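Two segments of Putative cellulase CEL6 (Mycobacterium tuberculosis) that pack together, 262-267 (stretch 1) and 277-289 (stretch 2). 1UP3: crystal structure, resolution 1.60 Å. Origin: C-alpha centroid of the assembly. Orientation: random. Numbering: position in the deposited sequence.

Stretch 1, residues 262-267: RPGESD
Stretch 2 277-289: AGRFVSQYAIDLA

Backbone hydrogen bonds hold the two stretches together. Stretch 1 has no regular secondary structure. It opens with a type II beta turn from R262 to E265, closed by E265 N to R262 O at 3.0 Å. From G264 to D267 it runs antiparallel to the loop A277-V281. E265 and F280 form a single beta bridge, CA to CA 4.1 Å.

Three bonds cross the interface. V281 N donates to G264 O at 2.8 Å, S266 N to R279 O at 2.8 Å, and G278 N to S266 O at 2.9 Å. The last is nearly straight, at 174°. Two CA-H...O contacts support them: E265 CA to R279 O at 3.4 Å, and A277 CA to S266 O at 3.5 Å. V281 is the N-cap residue of the helix that starts at S282. Its O accepts A285 N at 3.3 Å and, weakly, Y284 N at 3.0 Å.

G264 is buried, with phi/psi 109/-26. A CB here would lie 2.4 Å from F280 CE1 and would jam against the preceding carbonyl. Glycine lets its CA come within 3.6 Å of A285 N. G278, at 96/-13, would likewise jam a CB against the carbonyl before it, but that CB would point away from stretch 1.

F280 (chi1 t, chi2 81°) brings its ring edge to P263 O, 3.5 Å from CE1. Y284 (chi1 m, chi2 6°) points toward stretch 1, its ring edge at S266 CA, 4.2 Å from CE2. P263 CB meets L288 CD1 at 4.0 Å, a small apolar contact; L288 is m, t.

S266 (t) is buried, and its OG bonds to a residue adjoining the stretches. E265 (m, t) lays CG 3.4 Å from G278 O. D267 (m) points away. The contact buries 514 Å², both sides summed.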

# COMPACT_ATOMS: atom_id res chain seq x y z
N ARG A 262 6.54 0.42 4.09
CA ARG A 262 7.80 1.12 4.35
C ARG A 262 8.78 0.19 5.06
O ARG A 262 8.56 -0.16 6.23
CB ARG A 262 7.53 2.35 5.20
CG ARG A 262 6.74 3.46 4.48
CD ARG A 262 6.80 4.87 5.14
NE ARG A 262 6.44 5.91 4.18
CZ ARG A 262 6.62 7.25 4.33
NH1 ARG A 262 7.19 7.80 5.39
NH2 ARG A 262 6.22 8.05 3.37
N PRO A 263 9.86 -0.23 4.39
CA PRO A 263 10.84 -1.14 5.01
C PRO A 263 11.36 -0.58 6.29
O PRO A 263 11.76 0.57 6.36
CB PRO A 263 11.97 -1.23 3.99
CG PRO A 263 11.30 -0.96 2.69
CD PRO A 263 10.25 0.08 2.99
N GLY A 264 11.36 -1.43 7.31
CA GLY A 264 11.78 -1.02 8.65
C GLY A 264 10.62 -0.92 9.61
O GLY A 264 10.79 -1.13 10.80
N GLU A 265 9.41 -0.68 9.11
CA GLU A 265 8.23 -0.66 9.99
C GLU A 265 7.84 -2.05 10.43
O GLU A 265 7.84 -3.00 9.62
CB GLU A 265 7.05 0.00 9.28
CG GLU A 265 7.16 1.49 9.23
CD GLU A 265 5.90 2.08 8.60
OE1 GLU A 265 4.85 1.36 8.47
OE2 GLU A 265 5.92 3.21 8.26
N SER A 266 7.56 -2.21 11.72
CA SER A 266 7.13 -3.49 12.26
C SER A 266 5.78 -3.89 11.70
O SER A 266 4.91 -3.06 11.50
CB SER A 266 7.06 -3.46 13.78
OG SER A 266 6.61 -4.72 14.28
N ASP A 267 5.58 -5.18 11.49
CA ASP A 267 4.29 -5.72 11.08
C ASP A 267 3.34 -5.88 12.27
O ASP A 267 2.13 -6.14 12.08
CB ASP A 267 4.45 -7.04 10.34
CG ASP A 267 5.27 -6.91 9.08
OD1 ASP A 267 4.91 -6.02 8.26
OD2 ASP A 267 6.27 -7.64 8.84
N ALA A 277 2.57 -2.51 15.36
CA ALA A 277 2.47 -2.35 13.92
C ALA A 277 2.67 -0.91 13.51
O ALA A 277 2.09 0.04 14.13
CB ALA A 277 1.14 -2.91 13.39
N GLY A 278 3.59 -0.71 12.57
CA GLY A 278 3.87 0.61 12.02
C GLY A 278 5.03 1.38 12.61
O GLY A 278 5.48 2.39 12.03
N ARG A 279 5.54 0.91 13.75
CA ARG A 279 6.68 1.54 14.39
C ARG A 279 7.94 1.21 13.59
O ARG A 279 8.23 0.05 13.29
CB ARG A 279 6.83 1.00 15.82
CG ARG A 279 8.17 1.17 16.45
CD ARG A 279 8.41 2.46 17.22
NE ARG A 279 7.26 3.31 17.47
CZ ARG A 279 6.27 3.05 18.33
NH1 ARG A 279 6.25 1.92 19.02
NH2 ARG A 279 5.28 3.93 18.48
N PHE A 280 8.71 2.24 13.26
CA PHE A 280 9.96 2.05 12.54
C PHE A 280 11.03 1.46 13.44
O PHE A 280 11.27 1.94 14.55
CB PHE A 280 10.47 3.38 11.97
CG PHE A 280 11.67 3.22 11.11
CD1 PHE A 280 11.55 2.82 9.78
CD2 PHE A 280 12.94 3.44 11.62
CE1 PHE A 280 12.68 2.66 8.98
CE2 PHE A 280 14.08 3.27 10.79
CZ PHE A 280 13.95 2.88 9.50
N VAL A 281 11.72 0.45 12.93
CA VAL A 281 12.79 -0.23 13.63
C VAL A 281 14.01 -0.19 12.74
O VAL A 281 14.07 -0.88 11.71
CB VAL A 281 12.42 -1.70 13.92
CG1 VAL A 281 13.51 -2.38 14.75
CG2 VAL A 281 11.10 -1.78 14.62
N SER A 282 15.02 0.60 13.12
CA SER A 282 16.20 0.72 12.24
C SER A 282 16.81 -0.64 11.89
O SER A 282 17.24 -0.87 10.76
CB SER A 282 17.29 1.62 12.84
OG SER A 282 16.91 2.97 12.78
N GLN A 283 16.92 -1.53 12.87
CA GLN A 283 17.50 -2.85 12.66
C GLN A 283 16.76 -3.63 11.58
O GLN A 283 17.37 -4.34 10.81
CB GLN A 283 17.50 -3.67 13.97
CG GLN A 283 18.16 -5.03 13.81
CD GLN A 283 19.64 -4.88 13.70
OE1 GLN A 283 20.26 -4.33 14.62
NE2 GLN A 283 20.22 -5.29 12.57
N TYR A 284 15.43 -3.52 11.54
CA TYR A 284 14.65 -4.19 10.51
C TYR A 284 15.00 -3.66 9.11
O TYR A 284 15.20 -4.48 8.17
CB TYR A 284 13.16 -4.04 10.75
CG TYR A 284 12.57 -4.88 11.89
CD1 TYR A 284 13.37 -5.65 12.73
CD2 TYR A 284 11.23 -4.79 12.16
CE1 TYR A 284 12.81 -6.38 13.76
CE2 TYR A 284 10.64 -5.53 13.20
CZ TYR A 284 11.44 -6.33 13.97
OH TYR A 284 10.87 -7.08 15.01
N ALA A 285 15.09 -2.34 8.98
CA ALA A 285 15.50 -1.76 7.68
C ALA A 285 16.92 -2.19 7.29
O ALA A 285 17.18 -2.57 6.13
CB ALA A 285 15.37 -0.25 7.69
N ILE A 286 17.83 -2.17 8.26
CA ILE A 286 19.21 -2.58 8.00
C ILE A 286 19.28 -4.05 7.57
O ILE A 286 20.00 -4.39 6.63
CB ILE A 286 20.06 -2.28 9.25
CG1 ILE A 286 20.21 -0.78 9.39
CG2 ILE A 286 21.44 -2.93 9.18
CD1 ILE A 286 20.63 -0.30 10.78
N ASP A 287 18.55 -4.94 8.25
CA ASP A 287 18.58 -6.35 7.88
C ASP A 287 18.01 -6.60 6.46
O ASP A 287 18.57 -7.36 5.66
CB ASP A 287 17.86 -7.21 8.91
CG ASP A 287 18.58 -7.25 10.29
OD1 ASP A 287 19.74 -6.81 10.42
OD2 ASP A 287 18.04 -7.72 11.30
N LEU A 288 16.89 -5.94 6.13
CA LEU A 288 16.33 -6.04 4.78
C LEU A 288 17.34 -5.59 3.71
O LEU A 288 17.49 -6.25 2.69
CB LEU A 288 15.05 -5.21 4.64
CG LEU A 288 13.84 -5.81 5.37
CD1 LEU A 288 12.80 -4.75 5.58
CD2 LEU A 288 13.22 -6.98 4.59
N ALA A 289 18.03 -4.49 3.97
CA ALA A 289 19.07 -3.99 3.05
C ALA A 289 20.29 -4.91 3.00
O ALA A 289 20.80 -5.23 1.90
CB ALA A 289 19.50 -2.59 3.47